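Restriction endonuclease r.bpuji (Bacillus pumilus, PDB 2VLA) recognises its cognate DNA sequence through this N-terminal recognition domain, and as the whole protein probably cleaves DNA as a restriction endonuclease. Local coordinates at residues A[13-18]-A[202-207]; A[27-32]-A[75-80]. One frame throughout, in Å; residues are numbered along the deposited sequence.

Interaction 1 (A[13-18]-A[202-207]). With nucleotides of chain C; nucleotides of chain B.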
# COMPACT_ATOMS: atom_id res chain seq x y z
N ILE A 13 1.05 1.86 6.26
CA ILE A 13 0.84 2.64 5.07
C ILE A 13 0.00 3.84 5.46
O ILE A 13 -0.57 3.88 6.55
CB ILE A 13 0.16 1.83 3.93
CG1 ILE A 13 -1.27 1.41 4.33
CG2 ILE A 13 1.02 0.58 3.55
CD1 ILE A 13 -2.17 1.16 3.15
N ILE A 14 -0.03 4.83 4.59
CA ILE A 14 -0.78 6.05 4.78
C ILE A 14 -2.23 5.73 5.07
O ILE A 14 -2.80 4.78 4.52
CB ILE A 14 -0.63 6.97 3.55
CG1 ILE A 14 0.76 7.64 3.57
CG2 ILE A 14 -1.77 8.03 3.47
CD1 ILE A 14 1.14 8.31 2.31
N ARG A 15 -2.80 6.46 6.03
CA ARG A 15 -4.18 6.24 6.44
C ARG A 15 -5.17 6.81 5.42
O ARG A 15 -4.99 7.90 4.93
CB ARG A 15 -4.38 6.86 7.82
CG ARG A 15 -5.74 6.53 8.46
CD ARG A 15 -5.78 6.85 9.96
NE ARG A 15 -4.96 5.91 10.71
CZ ARG A 15 -4.89 5.87 12.02
NH1 ARG A 15 -5.61 6.71 12.76
NH2 ARG A 15 -4.12 4.98 12.61
N GLY A 16 -6.17 6.01 5.07
CA GLY A 16 -7.06 6.35 3.97
C GLY A 16 -7.99 7.53 4.19
O GLY A 16 -8.27 7.92 5.35
N LYS A 17 -8.40 8.13 3.09
CA LYS A 17 -9.40 9.18 3.10
C LYS A 17 -10.47 9.03 2.03
O LYS A 17 -11.44 9.78 2.03
CB LYS A 17 -8.76 10.57 2.94
CG LYS A 17 -7.64 10.86 3.91
CD LYS A 17 -6.99 12.19 3.58
CE LYS A 17 -5.61 12.30 4.17
NZ LYS A 17 -5.62 12.48 5.66
N ALA A 18 -10.32 8.08 1.12
CA ALA A 18 -11.13 8.05 -0.10
C ALA A 18 -12.00 6.80 -0.27
O ALA A 18 -12.69 6.68 -1.26
CB ALA A 18 -10.24 8.24 -1.33
N GLU A 202 -5.50 1.90 20.72
CA GLU A 202 -6.76 1.52 20.15
C GLU A 202 -6.53 0.63 18.93
O GLU A 202 -5.43 0.61 18.35
CB GLU A 202 -7.57 2.76 19.75
CG GLU A 202 -7.96 3.69 20.93
CD GLU A 202 -8.71 2.97 22.02
OE1 GLU A 202 -9.62 2.20 21.69
OE2 GLU A 202 -8.38 3.18 23.21
N THR A 203 -7.55 -0.08 18.50
CA THR A 203 -7.40 -1.05 17.45
C THR A 203 -7.03 -0.41 16.10
O THR A 203 -6.28 -1.02 15.31
CB THR A 203 -8.66 -1.93 17.35
OG1 THR A 203 -8.82 -2.64 18.59
CG2 THR A 203 -8.55 -2.91 16.24
N SER A 204 -7.41 0.83 15.88
CA SER A 204 -7.01 1.49 14.63
C SER A 204 -5.48 1.59 14.50
O SER A 204 -4.93 1.44 13.40
CB SER A 204 -7.65 2.87 14.53
OG SER A 204 -7.21 3.73 15.57
N TYR A 205 -4.80 1.84 15.60
CA TYR A 205 -3.35 1.93 15.60
C TYR A 205 -2.77 0.63 15.13
O TYR A 205 -1.85 0.61 14.29
CB TYR A 205 -2.86 2.25 17.00
CG TYR A 205 -1.37 2.43 17.09
CD1 TYR A 205 -0.78 3.63 16.70
CD2 TYR A 205 -0.55 1.41 17.55
CE1 TYR A 205 0.58 3.81 16.77
CE2 TYR A 205 0.84 1.58 17.61
CZ TYR A 205 1.39 2.79 17.22
OH TYR A 205 2.76 3.00 17.25
N SER A 206 -3.32 -0.47 15.61
CA SER A 206 -2.79 -1.78 15.35
C SER A 206 -3.17 -2.33 13.99
O SER A 206 -2.38 -3.08 13.37
CB SER A 206 -3.29 -2.75 16.41
OG SER A 206 -2.93 -2.32 17.70
N MET A 207 -4.37 -2.00 13.51
CA MET A 207 -4.97 -2.73 12.42
C MET A 207 -5.40 -1.91 11.20
O MET A 207 -5.57 -2.47 10.12
CB MET A 207 -6.15 -3.56 12.92
CG MET A 207 -5.74 -4.85 13.63
SD MET A 207 -4.95 -6.03 12.55
CE MET A 207 -6.33 -6.45 11.47
P DA C 4 -12.26 6.74 4.29
OP1 DA C 4 -13.56 6.46 3.78
OP2 DA C 4 -11.03 6.31 3.59
O5' DA C 4 -12.13 8.23 4.72
C5' DA C 4 -13.32 8.91 5.20
C4' DA C 4 -12.92 9.95 6.21
O4' DA C 4 -12.53 9.34 7.46
C3' DA C 4 -11.74 10.83 5.80
O3' DA C 4 -11.98 12.15 6.27
C2' DA C 4 -10.59 10.20 6.56
C1' DA C 4 -11.26 9.84 7.87
N9 DA C 4 -10.59 8.85 8.66
C8 DA C 4 -9.86 7.77 8.22
N7 DA C 4 -9.41 7.01 9.19
C5 DA C 4 -9.86 7.62 10.36
C6 DA C 4 -9.70 7.31 11.70
N6 DA C 4 -9.06 6.27 12.21
N1 DA C 4 -10.32 8.15 12.60
C2 DA C 4 -11.00 9.23 12.13
N3 DA C 4 -11.22 9.60 10.90
C4 DA C 4 -10.59 8.75 10.03
P DC B 7 2.44 7.05 13.78
OP1 DC B 7 3.40 6.87 14.88
OP2 DC B 7 2.24 5.94 12.83
O5' DC B 7 0.99 7.46 14.33
C5' DC B 7 0.86 8.47 15.32
C4' DC B 7 -0.61 8.78 15.58
O4' DC B 7 -1.20 9.43 14.42
C3' DC B 7 -1.50 7.56 15.83
O3' DC B 7 -2.40 7.86 16.88
C2' DC B 7 -2.30 7.42 14.54
C1' DC B 7 -2.48 8.87 14.20
N1 DC B 7 -2.87 9.22 12.82
C2 DC B 7 -3.70 10.32 12.63
O2 DC B 7 -4.14 10.91 13.62
N3 DC B 7 -4.04 10.68 11.37
C4 DC B 7 -3.50 10.03 10.34
N4 DC B 7 -3.83 10.41 9.11
C5 DC B 7 -2.65 8.91 10.52
C6 DC B 7 -2.36 8.54 11.76
P DG B 8 -2.61 6.92 18.16
OP1 DG B 8 -1.31 6.70 18.79
OP2 DG B 8 -3.41 5.74 17.80
O5' DG B 8 -3.55 7.85 19.04
C5' DG B 8 -3.06 9.12 19.47
C4' DG B 8 -4.19 10.09 19.69
O4' DG B 8 -4.80 10.43 18.42
C3' DG B 8 -5.33 9.58 20.55
O3' DG B 8 -5.86 10.67 21.35
C2' DG B 8 -6.34 9.02 19.53
C1' DG B 8 -6.17 9.97 18.36
N9 DG B 8 -6.31 9.43 17.01
C8 DG B 8 -5.73 8.29 16.49
N7 DG B 8 -5.97 8.12 15.23
C5 DG B 8 -6.73 9.23 14.88
C6 DG B 8 -7.22 9.63 13.63
O6 DG B 8 -7.14 9.08 12.54
N1 DG B 8 -7.95 10.85 13.71
C2 DG B 8 -8.10 11.61 14.84
N2 DG B 8 -8.84 12.76 14.71
N3 DG B 8 -7.61 11.25 16.02
C4 DG B 8 -6.93 10.07 15.96
O HOH W 1 -2.91 2.19 11.63
O HOH W 2 -4.65 4.98 15.39
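Arg-15 and Ser-204 meet almost wholly through water, in a recognition site where a loop arginine reads a guanine from the major groove of the DNA beside the N-terminal turn of helix 203-219. Traced outward, CB of Arg-15 lies 3.8 Å from C5 of DC7 of chain B, and CG approaches N7 of DA4 of chain C, as does CD, which also comes near O6 of DG8 of chain B. The chain then bends (chi3 -71°), which puts NE over C5 and C6 of DC7 of chain B and lays the guanidinium on that base, whose C6, nearest to CZ, is 3.7 Å above the guanidinium plane. NH1 alone grips both acceptors of DG8 of chain B, O6 at 2.8 Å (145° at the hydrogen) and N7 at 2.9 Å (131°), one hydrogen to each acceptor, both bonds bent. NH2 approaches the sugar C2' of DC7 of chain B and turns to the helix, where water 1 relays it to Ser-204 O. A leucine here would probably leave O6 and N7 of that guanine, and both waters, without a donor from the loop. Ser-204 OG has a direct base partner too, O4 of a thymine. Water 2 ties loop, helix and phosphate together: it accepts from Arg-15 NH2 at 2.8 Å and donates to Ser-204 OG at 2.9 Å and to OP2 of DG8 of chain B at 2.8 Å.

Interaction 2 (A[27-32]-A[75-80]). With nucleotides of chain B.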
# COMPACT_ATOMS: atom_id res chain seq x y z
N PRO A 27 -12.48 9.80 -9.56
CA PRO A 27 -12.61 10.65 -10.74
C PRO A 27 -12.30 12.12 -10.47
O PRO A 27 -11.75 12.79 -11.34
CB PRO A 27 -14.08 10.48 -11.11
CG PRO A 27 -14.45 9.17 -10.59
CD PRO A 27 -13.69 9.02 -9.32
N ALA A 28 -12.68 12.63 -9.30
CA ALA A 28 -12.38 14.01 -8.99
C ALA A 28 -10.87 14.27 -8.93
O ALA A 28 -10.38 15.20 -9.57
CB ALA A 28 -13.06 14.43 -7.68
N TYR A 29 -10.14 13.44 -8.18
CA TYR A 29 -8.70 13.60 -8.09
C TYR A 29 -8.12 13.62 -9.53
O TYR A 29 -7.30 14.46 -9.87
CB TYR A 29 -8.05 12.46 -7.33
CG TYR A 29 -8.33 12.33 -5.85
CD1 TYR A 29 -8.55 13.44 -5.03
CD2 TYR A 29 -8.28 11.09 -5.25
CE1 TYR A 29 -8.77 13.27 -3.64
CE2 TYR A 29 -8.46 10.91 -3.92
CZ TYR A 29 -8.69 11.99 -3.10
OH TYR A 29 -8.89 11.74 -1.76
N ALA A 30 -8.52 12.64 -10.34
CA ALA A 30 -7.91 12.46 -11.65
C ALA A 30 -8.23 13.63 -12.57
O ALA A 30 -7.37 14.11 -13.31
CB ALA A 30 -8.39 11.16 -12.26
N ASN A 31 -9.48 14.07 -12.56
CA ASN A 31 -9.92 15.14 -13.46
C ASN A 31 -9.35 16.46 -13.05
O ASN A 31 -8.99 17.27 -13.89
CB ASN A 31 -11.44 15.19 -13.55
CG ASN A 31 -11.99 14.14 -14.49
OD1 ASN A 31 -11.38 13.85 -15.53
ND2 ASN A 31 -13.10 13.55 -14.13
N ILE A 32 -9.27 16.70 -11.74
CA ILE A 32 -8.64 17.91 -11.25
C ILE A 32 -7.19 17.95 -11.73
O ILE A 32 -6.73 18.95 -12.30
CB ILE A 32 -8.69 18.00 -9.72
CG1 ILE A 32 -10.14 18.20 -9.26
CG2 ILE A 32 -7.76 19.14 -9.23
CD1 ILE A 32 -10.35 18.02 -7.74
N LYS A 75 0.91 10.85 -2.53
CA LYS A 75 1.70 9.70 -2.07
C LYS A 75 1.00 8.36 -2.29
O LYS A 75 1.49 7.51 -3.05
CB LYS A 75 2.08 9.87 -0.62
CG LYS A 75 2.98 11.04 -0.37
CD LYS A 75 4.41 10.75 -0.81
CE LYS A 75 5.38 11.85 -0.37
NZ LYS A 75 6.80 11.46 -0.52
N LEU A 76 -0.15 8.14 -1.66
CA LEU A 76 -0.69 6.79 -1.60
C LEU A 76 -1.17 6.31 -2.98
O LEU A 76 -0.99 5.15 -3.34
CB LEU A 76 -1.81 6.68 -0.57
CG LEU A 76 -2.40 5.29 -0.35
CD1 LEU A 76 -1.35 4.32 0.19
CD2 LEU A 76 -3.63 5.40 0.63
N PHE A 77 -1.87 7.18 -3.72
CA PHE A 77 -2.38 6.78 -5.03
C PHE A 77 -1.43 7.11 -6.19
O PHE A 77 -1.65 6.68 -7.30
CB PHE A 77 -3.73 7.40 -5.32
CG PHE A 77 -4.88 6.86 -4.47
CD1 PHE A 77 -4.69 5.83 -3.55
CD2 PHE A 77 -6.17 7.38 -4.62
CE1 PHE A 77 -5.76 5.37 -2.78
CE2 PHE A 77 -7.22 6.91 -3.87
CZ PHE A 77 -7.02 5.91 -2.95
N GLY A 78 -0.40 7.91 -5.93
CA GLY A 78 0.62 8.21 -6.96
C GLY A 78 0.04 8.85 -8.22
O GLY A 78 0.33 8.41 -9.33
N MET A 79 -0.71 9.94 -8.05
CA MET A 79 -1.48 10.50 -9.14
C MET A 79 -0.82 11.70 -9.83
O MET A 79 -1.27 12.13 -10.88
CB MET A 79 -2.89 10.86 -8.67
CG MET A 79 -3.68 9.64 -8.20
SD MET A 79 -5.37 9.98 -7.78
CE MET A 79 -6.06 10.03 -9.43
N PHE A 80 0.20 12.25 -9.21
CA PHE A 80 0.99 13.32 -9.82
C PHE A 80 2.43 13.26 -9.35
O PHE A 80 2.75 12.54 -8.42
CB PHE A 80 0.37 14.71 -9.49
CG PHE A 80 0.38 15.06 -8.02
CD1 PHE A 80 1.48 15.66 -7.43
CD2 PHE A 80 -0.76 14.87 -7.25
CE1 PHE A 80 1.45 16.05 -6.08
CE2 PHE A 80 -0.77 15.23 -5.89
CZ PHE A 80 0.33 15.82 -5.32
P DC B 5 3.13 13.95 2.40
OP1 DC B 5 3.63 14.34 1.07
OP2 DC B 5 1.68 13.85 2.63
O5' DC B 5 3.90 12.61 2.83
C5' DC B 5 3.26 11.57 3.51
C4' DC B 5 3.86 11.35 4.86
O4' DC B 5 3.69 12.55 5.67
C3' DC B 5 3.23 10.23 5.67
O3' DC B 5 4.18 9.70 6.59
C2' DC B 5 2.08 10.99 6.33
C1' DC B 5 2.83 12.25 6.76
N1 DC B 5 1.95 13.39 7.05
C2 DC B 5 1.92 13.95 8.34
O2 DC B 5 2.68 13.50 9.21
N3 DC B 5 1.06 14.99 8.58
C4 DC B 5 0.27 15.44 7.62
N4 DC B 5 -0.55 16.47 7.91
C5 DC B 5 0.26 14.89 6.33
C6 DC B 5 1.12 13.88 6.08
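The rings of Tyr-29 and Phe-77 approach with the two side chains crossing at about a right angle, and Phe-77 CE2 comes to the edge of the tyrosine ring, 4.2 Å from Tyr-29 CE2. Met-79 arrives obliquely on the same ring, its SD 5.1 Å from the Tyr-29 centroid and 62° off the ring normal, so the sulfur lies well away from the ring axis. It rests against the base of the side chain as well, 3.7 Å from Tyr-29 CB. The thioether bends at its last torsion (chi3 79°), which carries CE past the tyrosine to Ala-30, where it lies 3.8 Å from CB and close to the backbone N; the small alanine lets the methyl group come right up to the helix. Gly-78, with positive phi, breaks the helical path after helix 62-76, between Phe-77 and Met-79, and both neighbouring side chains point toward helix 22-36. The phenol oxygen of Tyr-29 is held by His-68, on helix 62-76 itself, while Phe-77 meets Phe-106 edge-to-face. The arrangement is a Met-aromatic contact within the hydrophobic core of a helical domain, joining the middle of one helix to the turn that follows helix 62-76.

In the fold
The centres of the two interactions lie about 20 Å apart, and interaction 2 is nested within the chain loop that interaction 1 closes: 13-18, 27-32, 75-80 and 202-207 follow in that order. Segment 13-18 leads into helix 22-36, which interaction 2 packs against the end of helix 62-76. The two contacts also touch directly, with Ile-14 CD1 3.4 Å from Lys-75 CB and Ala-18 CB 3.8 Å from Tyr-29 OH, and Lys-17 forms a salt bridge with Glu-71 of helix 62-76. The loop that reads the DNA is thus seated on a helical core, an example of base recognition by a segment backed by packed helices.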